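Local coordinates for protein transcriptional regulator (PDB 1Z4E) that probably transfers acyl groups as a member of the GNAT acetyltransferase family, although it is named a transcriptional regulator, at residues A[63-75]-A[84-96]. Residues are numbered along the deposited sequence; the frame is centred on the assembly and turned at random.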
loop_
_atom_site.group_PDB
_atom_site.type_symbol
_atom_site.label_atom_id
_atom_site.label_comp_id
_atom_site.label_asym_id
_atom_site.label_seq_id
_atom_site.Cartn_x
_atom_site.Cartn_y
_atom_site.Cartn_z
ATOM N N GLY A 63 26.971 7.941 10.425
ATOM C CA GLY A 63 27.306 7.995 11.834
ATOM C C GLY A 63 25.965 8.215 12.514
ATOM O O GLY A 63 24.994 7.530 12.188
ATOM N N GLU A 64 25.882 9.184 13.420
ATOM C CA GLU A 64 24.627 9.457 14.117
ATOM C C GLU A 64 23.687 10.338 13.300
ATOM O O GLU A 64 22.517 10.507 13.646
ATOM C CB GLU A 64 24.906 10.122 15.464
ATOM C CG GLU A 64 25.602 9.218 16.471
ATOM C CD GLU A 64 25.903 9.931 17.776
ATOM O OE1 GLU A 64 24.971 10.519 18.364
ATOM O OE2 GLU A 64 27.073 9.900 18.216
ATOM N N GLU A 65 24.199 10.895 12.209
ATOM C CA GLU A 65 23.400 11.762 11.359
ATOM C C GLU A 65 22.521 10.942 10.418
ATOM O O GLU A 65 23.020 10.146 9.615
ATOM C CB GLU A 65 24.333 12.682 10.550
ATOM C CG GLU A 65 23.636 13.607 9.565
ATOM C CD GLU A 65 24.621 14.494 8.815
ATOM O OE1 GLU A 65 25.553 13.958 8.173
ATOM O OE2 GLU A 65 24.462 15.729 8.869
ATOM N N ILE A 66 21.208 11.124 10.522
ATOM C CA ILE A 66 20.291 10.406 9.647
ATOM C C ILE A 66 20.251 11.175 8.331
ATOM O O ILE A 66 19.934 12.363 8.309
ATOM C CB ILE A 66 18.861 10.350 10.242
ATOM C CG1 ILE A 66 18.874 9.607 11.587
ATOM C CG2 ILE A 66 17.922 9.658 9.260
ATOM C CD1 ILE A 66 19.335 8.154 11.492
ATOM N N VAL A 67 20.572 10.508 7.230
ATOM C CA VAL A 67 20.572 11.189 5.946
ATOM C C VAL A 67 19.511 10.691 4.977
ATOM O O VAL A 67 19.422 11.174 3.847
ATOM C CB VAL A 67 21.963 11.100 5.286
ATOM C CG1 VAL A 67 22.982 11.748 6.200
ATOM C CG2 VAL A 67 22.343 9.647 5.020
ATOM N N GLY A 68 18.701 9.736 5.426
ATOM C CA GLY A 68 17.655 9.205 4.573
ATOM C C GLY A 68 16.731 8.292 5.350
ATOM O O GLY A 68 17.120 7.727 6.369
ATOM N N MET A 69 15.500 8.145 4.873
ATOM C CA MET A 69 14.529 7.296 5.550
ATOM C C MET A 69 13.439 6.831 4.592
ATOM O O MET A 69 13.242 7.407 3.523
ATOM C CB MET A 69 13.863 8.076 6.706
ATOM C CG MET A 69 12.979 9.247 6.237
ATOM S SD MET A 69 12.276 10.336 7.552
ATOM C CE MET A 69 10.934 9.320 8.118
ATOM N N LEU A 70 12.737 5.778 4.992
ATOM C CA LEU A 70 11.603 5.267 4.237
ATOM C C LEU A 70 10.886 4.274 5.130
ATOM O O LEU A 70 11.441 3.804 6.132
ATOM C CB LEU A 70 12.041 4.576 2.933
ATOM C CG LEU A 70 12.858 3.275 2.972
ATOM C CD1 LEU A 70 12.005 2.117 3.491
ATOM C CD2 LEU A 70 13.348 2.952 1.576
ATOM N N GLN A 71 9.640 3.978 4.790
ATOM C CA GLN A 71 8.888 2.984 5.534
ATOM C C GLN A 71 8.584 1.902 4.517
ATOM O O GLN A 71 8.369 2.196 3.339
ATOM C CB GLN A 71 7.582 3.554 6.091
ATOM C CG GLN A 71 6.891 2.585 7.061
ATOM C CD GLN A 71 5.639 3.163 7.705
ATOM O OE1 GLN A 71 5.519 4.376 7.874
ATOM N NE2 GLN A 71 4.713 2.293 8.090
ATOM N N VAL A 72 8.600 0.650 4.951
ATOM C CA VAL A 72 8.298 -0.445 4.050
ATOM C C VAL A 72 7.372 -1.410 4.784
ATOM O O VAL A 72 7.573 -1.702 5.971
ATOM C CB VAL A 72 9.590 -1.152 3.571
ATOM C CG1 VAL A 72 10.318 -1.781 4.752
ATOM C CG2 VAL A 72 9.250 -2.202 2.510
ATOM N N THR A 73 6.337 -1.864 4.084
ATOM C CA THR A 73 5.349 -2.776 4.649
ATOM C C THR A 73 5.230 -4.021 3.768
ATOM O O THR A 73 5.078 -3.915 2.546
ATOM C CB THR A 73 3.966 -2.101 4.734
ATOM O OG1 THR A 73 3.437 -1.936 3.413
ATOM C CG2 THR A 73 4.081 -0.733 5.367
ATOM N N PHE A 74 5.306 -5.192 4.397
ATOM C CA PHE A 74 5.222 -6.473 3.699
ATOM C C PHE A 74 3.838 -7.025 3.990
ATOM O O PHE A 74 3.490 -7.246 5.149
ATOM C CB PHE A 74 6.302 -7.414 4.231
ATOM C CG PHE A 74 7.671 -6.807 4.233
ATOM C CD1 PHE A 74 8.359 -6.603 3.045
ATOM C CD2 PHE A 74 8.261 -6.404 5.430
ATOM C CE1 PHE A 74 9.621 -5.999 3.043
ATOM C CE2 PHE A 74 9.517 -5.802 5.441
ATOM C CZ PHE A 74 10.199 -5.598 4.247
ATOM N N THR A 75 3.061 -7.258 2.940
ATOM C CA THR A 75 1.675 -7.704 3.098
ATOM C C THR A 75 1.256 -8.831 2.148
ATOM O O THR A 75 1.658 -8.854 0.990
ATOM C CB THR A 75 0.725 -6.499 2.842
ATOM O OG1 THR A 75 1.155 -5.385 3.635
ATOM C CG2 THR A 75 -0.728 -6.843 3.191
ATOM N N TRP A 84 3.027 -12.120 -1.700
ATOM C CA TRP A 84 3.225 -11.051 -0.737
ATOM C C TRP A 84 3.823 -9.890 -1.534
ATOM O O TRP A 84 4.562 -10.114 -2.490
ATOM C CB TRP A 84 4.244 -11.463 0.326
ATOM C CG TRP A 84 3.678 -12.222 1.473
ATOM C CD1 TRP A 84 3.110 -13.463 1.440
ATOM C CD2 TRP A 84 3.653 -11.803 2.841
ATOM N NE1 TRP A 84 2.735 -13.843 2.707
ATOM C CE2 TRP A 84 3.056 -12.843 3.586
ATOM C CE3 TRP A 84 4.078 -10.647 3.511
ATOM C CZ2 TRP A 84 2.872 -12.764 4.976
ATOM C CZ3 TRP A 84 3.896 -10.567 4.893
ATOM C CH2 TRP A 84 3.296 -11.622 5.609
ATOM N N ARG A 85 3.501 -8.660 -1.150
ATOM C CA ARG A 85 4.055 -7.488 -1.818
ATOM C C ARG A 85 4.685 -6.601 -0.762
ATOM O O ARG A 85 4.265 -6.614 0.399
ATOM C CB ARG A 85 2.970 -6.660 -2.509
ATOM C CG ARG A 85 2.104 -7.405 -3.499
ATOM C CD ARG A 85 1.196 -6.417 -4.213
ATOM N NE ARG A 85 0.163 -7.082 -4.997
ATOM C CZ ARG A 85 -0.655 -6.455 -5.838
ATOM N NH1 ARG A 85 -0.551 -5.140 -6.005
ATOM N NH2 ARG A 85 -1.588 -7.136 -6.497
ATOM N N ALA A 86 5.696 -5.842 -1.164
ATOM C CA ALA A 86 6.336 -4.895 -0.269
ATOM C C ALA A 86 5.953 -3.516 -0.804
ATOM O O ALA A 86 6.132 -3.242 -1.994
ATOM C CB ALA A 86 7.856 -5.057 -0.300
ATOM N N THR A 87 5.408 -2.666 0.063
ATOM C CA THR A 87 5.040 -1.311 -0.332
ATOM C C THR A 87 5.965 -0.338 0.393
ATOM O O THR A 87 6.066 -0.353 1.628
ATOM C CB THR A 87 3.577 -0.969 0.048
ATOM O OG1 THR A 87 2.690 -1.890 -0.591
ATOM C CG2 THR A 87 3.222 0.445 -0.390
ATOM N N ILE A 88 6.653 0.489 -0.387
ATOM C CA ILE A 88 7.559 1.497 0.146
ATOM C C ILE A 88 6.794 2.805 0.208
ATOM O O ILE A 88 6.066 3.144 -0.729
ATOM C CB ILE A 88 8.783 1.678 -0.762
ATOM C CG1 ILE A 88 9.638 0.411 -0.723
ATOM C CG2 ILE A 88 9.589 2.896 -0.318
ATOM C CD1 ILE A 88 10.845 0.465 -1.635
ATOM N N GLU A 89 6.967 3.543 1.302
ATOM C CA GLU A 89 6.263 4.808 1.484
ATOM C C GLU A 89 7.150 5.900 2.071
ATOM O O GLU A 89 7.950 5.648 2.970
ATOM C CB GLU A 89 5.055 4.594 2.404
ATOM C CG GLU A 89 4.290 5.858 2.784
ATOM C CD GLU A 89 3.684 6.568 1.582
ATOM O OE1 GLU A 89 3.128 5.884 0.703
ATOM O OE2 GLU A 89 3.753 7.815 1.529
ATOM N N GLY A 90 7.005 7.110 1.536
ATOM C CA GLY A 90 7.753 8.255 2.025
ATOM C C GLY A 90 9.265 8.150 2.058
ATOM O O GLY A 90 9.878 8.261 3.117
ATOM N N VAL A 91 9.868 7.930 0.896
ATOM C CA VAL A 91 11.313 7.852 0.809
ATOM C C VAL A 91 11.796 9.298 0.845
ATOM O O VAL A 91 11.428 10.100 -0.012
ATOM C CB VAL A 91 11.763 7.197 -0.509
ATOM C CG1 VAL A 91 13.286 7.200 -0.601
ATOM C CG2 VAL A 91 11.241 5.769 -0.579
ATOM N N ARG A 92 12.595 9.635 1.847
ATOM C CA ARG A 92 13.112 10.993 1.973
ATOM C C ARG A 92 14.631 10.977 2.107
ATOM O O ARG A 92 15.198 10.085 2.741
ATOM C CB ARG A 92 12.507 11.671 3.208
ATOM C CG ARG A 92 10.976 11.734 3.234
ATOM C CD ARG A 92 10.423 12.854 2.349
ATOM N NE ARG A 92 8.968 12.961 2.467
ATOM C CZ ARG A 92 8.095 12.360 1.660
ATOM N NH1 ARG A 92 8.520 11.600 0.653
ATOM N NH2 ARG A 92 6.791 12.523 1.857
ATOM N N THR A 93 15.285 11.959 1.497
ATOM C CA THR A 93 16.735 12.096 1.587
ATOM C C THR A 93 16.997 13.467 2.212
ATOM O O THR A 93 16.249 14.416 1.966
ATOM C CB THR A 93 17.406 12.029 0.195
ATOM O OG1 THR A 93 17.210 10.727 -0.371
ATOM C CG2 THR A 93 18.903 12.287 0.312
ATOM N N HIS A 94 18.039 13.557 3.037
ATOM C CA HIS A 94 18.414 14.804 3.706
ATOM C C HIS A 94 18.546 15.922 2.662
ATOM O O HIS A 94 19.166 15.726 1.615
ATOM C CB HIS A 94 19.750 14.598 4.431
ATOM C CG HIS A 94 20.087 15.677 5.411
ATOM N ND1 HIS A 94 20.263 16.994 5.044
ATOM C CD2 HIS A 94 20.297 15.628 6.748
ATOM C CE1 HIS A 94 20.567 17.710 6.111
ATOM N NE2 HIS A 94 20.595 16.904 7.159
ATOM N N SER A 95 17.973 17.089 2.948
ATOM C CA SER A 95 18.019 18.212 2.009
ATOM C C SER A 95 19.434 18.716 1.705
ATOM O O SER A 95 19.653 19.383 0.696
ATOM C CB SER A 95 17.157 19.372 2.521
ATOM O OG SER A 95 17.679 19.918 3.719
ATOM N N ALA A 96 20.390 18.390 2.571
ATOM C CA ALA A 96 21.772 18.810 2.362
ATOM C C ALA A 96 22.612 17.674 1.790
ATOM O O ALA A 96 23.842 17.762 1.734
ATOM C CB ALA A 96 22.380 19.294 3.683
HETATM O O HOH W 1 22.106 16.887 9.670
HETATM O O HOH W 2 2.378 -4.290 0.616
#
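Strands 65-75 and 84-93 run antiparallel, their axes 4.6 Å apart at closest approach, and paired backbone bonds join Met69 with Arg92, Gln71 with Glu89, Thr73 with Thr87 and Thr75 with Arg85. Between Met69 and Gln71 the register slips by one residue at a beta bulge containing Gly90, whose phi is positive. At one end Trp84 lays one indole face against the backbone of Thr75, whose C sits 3.5 Å above the ring plane toward the rim, while CE3 is 4.0 Å from CB of Phe74. With CG beside its own backbone N (chi1 -86°), the indole is swung across the strand end, and NE1 bonds to Glu48 of the second subunit. Replacing the indole with an alanine is likely to uncover the Thr75 peptide and leave that glutamate without its N-H donor. Beyond it, Phe74 CD1 meets Ala86 CB at 3.7 Å, and CG2 of Val72 reaches both Ala86 and Ile88; this apolar side packs against helix 102-116, while Ala86 and Ile88 also touch the adjoining strand 119-127. Leu70 CB and Val91 CG2 meet at 3.8 Å. On the more polar face, Thr73 OG1 rests 3.5 Å from Thr87 CB. A water bridges Thr87 OG1, also bonded to Gln123 NE2, to Arg85 O and, weakly, Thr75 OG1. At the far end, His94 turns its ring edge to Ile66 O; a water links its NE2 to Glu65 OE2, whose OE1 is held by Asn62 ND2, and ND1 accepts the N-H of Ala96. The bulge beside parallel strand 119-127 is as in other GNAT proteins, where it lies by the acyl-CoA site. Gln71 NE2 bonds to Asn55 OD1 and to Pro76 O of the second subunit, and Glu89 OE2 forms a salt bridge with Arg85 of that subunit, consistent with a role in dimer assembly.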